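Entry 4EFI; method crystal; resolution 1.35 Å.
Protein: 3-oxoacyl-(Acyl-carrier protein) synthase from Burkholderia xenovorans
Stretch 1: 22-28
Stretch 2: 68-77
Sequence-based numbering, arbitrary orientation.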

# COMPACT_ATOMS: atom_id res chain seq x y z
N VAL A 22 11.01 8.69 0.25
CA VAL A 22 10.25 7.51 -0.19
C VAL A 22 10.82 7.06 -1.54
O VAL A 22 10.99 7.87 -2.45
CB VAL A 22 8.75 7.81 -0.40
CG1 VAL A 22 7.98 6.52 -0.72
CG2 VAL A 22 8.13 8.53 0.77
N VAL A 23 11.17 5.78 -1.65
CA VAL A 23 11.54 5.22 -2.94
C VAL A 23 10.69 3.98 -3.23
O VAL A 23 10.48 3.13 -2.34
CB VAL A 23 13.03 4.84 -3.00
CG1 VAL A 23 13.39 4.14 -4.31
CG2 VAL A 23 13.90 6.07 -2.82
N SER A 24 10.26 3.84 -4.48
CA SER A 24 9.55 2.64 -4.94
C SER A 24 10.42 1.91 -5.93
O SER A 24 11.12 2.55 -6.73
CB SER A 24 8.24 3.02 -5.63
OG SER A 24 7.38 3.74 -4.78
N CYS A 25 10.33 0.59 -5.93
CA CYS A 25 11.00 -0.26 -6.92
C CYS A 25 9.97 -1.21 -7.51
O CYS A 25 9.27 -1.94 -6.79
CB CYS A 25 12.13 -1.07 -6.27
SG CYS A 25 12.99 -2.15 -7.44
N VAL A 26 9.86 -1.20 -8.83
CA VAL A 26 8.96 -2.08 -9.56
C VAL A 26 9.74 -3.05 -10.43
O VAL A 26 10.84 -2.75 -10.89
CB VAL A 26 7.96 -1.30 -10.44
CG1 VAL A 26 7.05 -0.48 -9.57
CG2 VAL A 26 8.67 -0.40 -11.49
N PRO A 27 9.19 -4.25 -10.68
CA PRO A 27 9.81 -5.14 -11.66
C PRO A 27 9.97 -4.45 -13.00
O PRO A 27 9.11 -3.71 -13.44
CB PRO A 27 8.82 -6.32 -11.73
CG PRO A 27 8.18 -6.33 -10.39
CD PRO A 27 8.02 -4.86 -10.05
N SER A 28 11.07 -4.73 -13.68
CA SER A 28 11.30 -4.22 -15.02
C SER A 28 10.41 -4.91 -16.04
O SER A 28 10.21 -4.36 -17.12
CB SER A 28 12.78 -4.35 -15.42
OG SER A 28 13.18 -5.68 -15.44
N ASP A 68 12.80 -8.42 -1.97
CA ASP A 68 13.85 -7.97 -2.89
C ASP A 68 13.55 -6.55 -3.40
O ASP A 68 14.45 -5.71 -3.53
CB ASP A 68 13.96 -8.89 -4.11
CG ASP A 68 14.45 -10.29 -3.79
OD1 ASP A 68 15.30 -10.45 -2.87
OD2 ASP A 68 13.98 -11.22 -4.48
N LEU A 69 12.30 -6.29 -3.76
CA LEU A 69 11.90 -4.98 -4.26
C LEU A 69 12.11 -3.94 -3.20
O LEU A 69 12.62 -2.84 -3.47
CB LEU A 69 10.44 -5.00 -4.70
CG LEU A 69 10.09 -5.93 -5.87
CD1 LEU A 69 8.59 -6.00 -6.10
CD2 LEU A 69 10.80 -5.47 -7.15
N CYS A 70 11.71 -4.24 -1.96
CA CYS A 70 11.95 -3.32 -0.85
C CYS A 70 13.42 -3.12 -0.56
O CYS A 70 13.82 -2.00 -0.25
CB CYS A 70 11.25 -3.80 0.42
SG CYS A 70 9.43 -3.78 0.33
N ARG A 71 14.25 -4.16 -0.69
CA ARG A 71 15.70 -4.02 -0.48
C ARG A 71 16.28 -3.03 -1.49
O ARG A 71 17.03 -2.12 -1.14
CB ARG A 71 16.44 -5.35 -0.63
CG ARG A 71 17.95 -5.22 -0.36
CD ARG A 71 18.77 -6.43 -0.76
NE ARG A 71 18.62 -6.78 -2.16
CZ ARG A 71 17.94 -7.82 -2.65
NH1 ARG A 71 17.32 -8.71 -1.86
NH2 ARG A 71 17.88 -7.99 -3.95
N LYS A 72 15.93 -3.18 -2.76
CA LYS A 72 16.48 -2.29 -3.80
C LYS A 72 15.99 -0.85 -3.58
O LYS A 72 16.76 0.10 -3.70
CB LYS A 72 16.05 -2.80 -5.18
CG LYS A 72 16.71 -4.13 -5.51
CD LYS A 72 16.12 -4.76 -6.76
CE LYS A 72 16.90 -6.02 -7.16
NZ LYS A 72 16.00 -7.00 -7.84
N ALA A 73 14.73 -0.68 -3.22
CA ALA A 73 14.22 0.65 -2.90
C ALA A 73 14.97 1.23 -1.71
O ALA A 73 15.32 2.40 -1.70
CB ALA A 73 12.71 0.59 -2.60
N GLY A 74 15.23 0.38 -0.72
CA GLY A 74 15.92 0.78 0.49
C GLY A 74 17.34 1.23 0.23
O GLY A 74 17.81 2.23 0.78
N GLU A 75 18.06 0.50 -0.61
CA GLU A 75 19.42 0.89 -0.99
C GLU A 75 19.44 2.25 -1.63
O GLU A 75 20.29 3.09 -1.32
CB GLU A 75 20.03 -0.16 -1.93
CG GLU A 75 20.32 -1.47 -1.17
CD GLU A 75 20.68 -2.65 -2.05
OE1 GLU A 75 20.21 -2.74 -3.20
OE2 GLU A 75 21.42 -3.51 -1.54
N LYS A 76 18.51 2.49 -2.55
CA LYS A 76 18.45 3.77 -3.23
C LYS A 76 18.07 4.89 -2.26
O LYS A 76 18.64 5.98 -2.31
CB LYS A 76 17.44 3.67 -4.39
CG LYS A 76 17.23 4.93 -5.18
CD LYS A 76 18.43 5.27 -6.03
CE LYS A 76 18.12 6.44 -6.95
NZ LYS A 76 19.21 6.62 -7.96
N LEU A 77 17.13 4.61 -1.37
CA LEU A 77 16.69 5.59 -0.38
C LEU A 77 17.82 5.99 0.57
O LEU A 77 18.08 7.17 0.80
CB LEU A 77 15.53 5.01 0.41
CG LEU A 77 15.00 5.81 1.60
CD1 LEU A 77 14.32 7.10 1.18
CD2 LEU A 77 14.02 4.96 2.42

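The part of a β-strand spanning residues 22-26 lies against one face of a helix, of which residues 68-77 are a segment, and the two run in roughly opposite directions, with 139° between their N-to-C axes. The axes approach to 7.0 Å, a short distance for a helix resting on a strand, and the small side chain of Ala 73 at the middle of the contact helps make it possible. There the backbones come nearest, with the CA atoms of Cys 25 and Ala 73 5.2 Å apart. No hydrogen bond crosses the interface. The helix satisfies its own backbone through i to i+4 bonds, such as Ala 73 N to Leu 69 O at 3.0 Å, and what joins the two elements is the fit of mostly apolar surfaces, burying 425 Å² in all.

The alternation of the strand decides which residues take part. Val 23 and Cys 25 direct their CA-to-CB bonds toward the helix, whereas Val 22, Ser 24 and Val 26 direct theirs away. The helix answers with Leu 69, Ala 73 and Leu 77, spaced four residues apart, a little over one turn, and so brought round to nearly the same side. Because the chains are broadly antiparallel, Leu 77 lies near Val 22 and Val 23, and Leu 69 near the strand's end.

Val 23 is a forked bump that fits over the later turn of the helix. Its CG1 rests 4.0 Å from Ala 73 CB and also 4.0 Å from Lys 76 CG, while CG2 reaches Leu 77, 3.8 Å from its CB. A β-branched residue suits a strand, and here its two methyls spread over the helix, CG1 toward Ala 73 and CG2 toward Leu 77, with Lys 76 CG close to both. Ala 73, with only a methyl, leaves a shallow place into which the strand backbone can settle: its CB lies 3.4 Å from Val 23 O, a close van der Waals contact.

Cys 25 fills the next hollow, between Leu 69, Lys 72 and Ala 73. Its CB sits 3.3 Å from Leu 69 O, tight against the helix backbone, and 4.1 Å from Ala 73 CB. With chi1 at 180° (t), the sulfur reaches Lys 72 CB at 3.9 Å and Leu 69 CD2 at 4.0 Å. A compact, polarizable thiol is well suited to so snug a site.

Leu 69 closes the far end. Its CD2 meets not only Cys 25 SG but also Pro 27 CD, at 4.1 Å, so the proline ring extends the apolar surface just beyond the strand. At the other end, Leu 77 CD1 comes within 3.8 Å of Val 22 N.

The two lysines border this contact through aliphatic carbons, and their ends lead away, so the charged groups need not be buried among apolar neighbours. Gly 74 takes no part in the contact. Away from the strand, Arg 71 NH1 forms a salt bridge with Asp 68 OD1 at 2.9 Å, linking residues three apart, just under one helical turn.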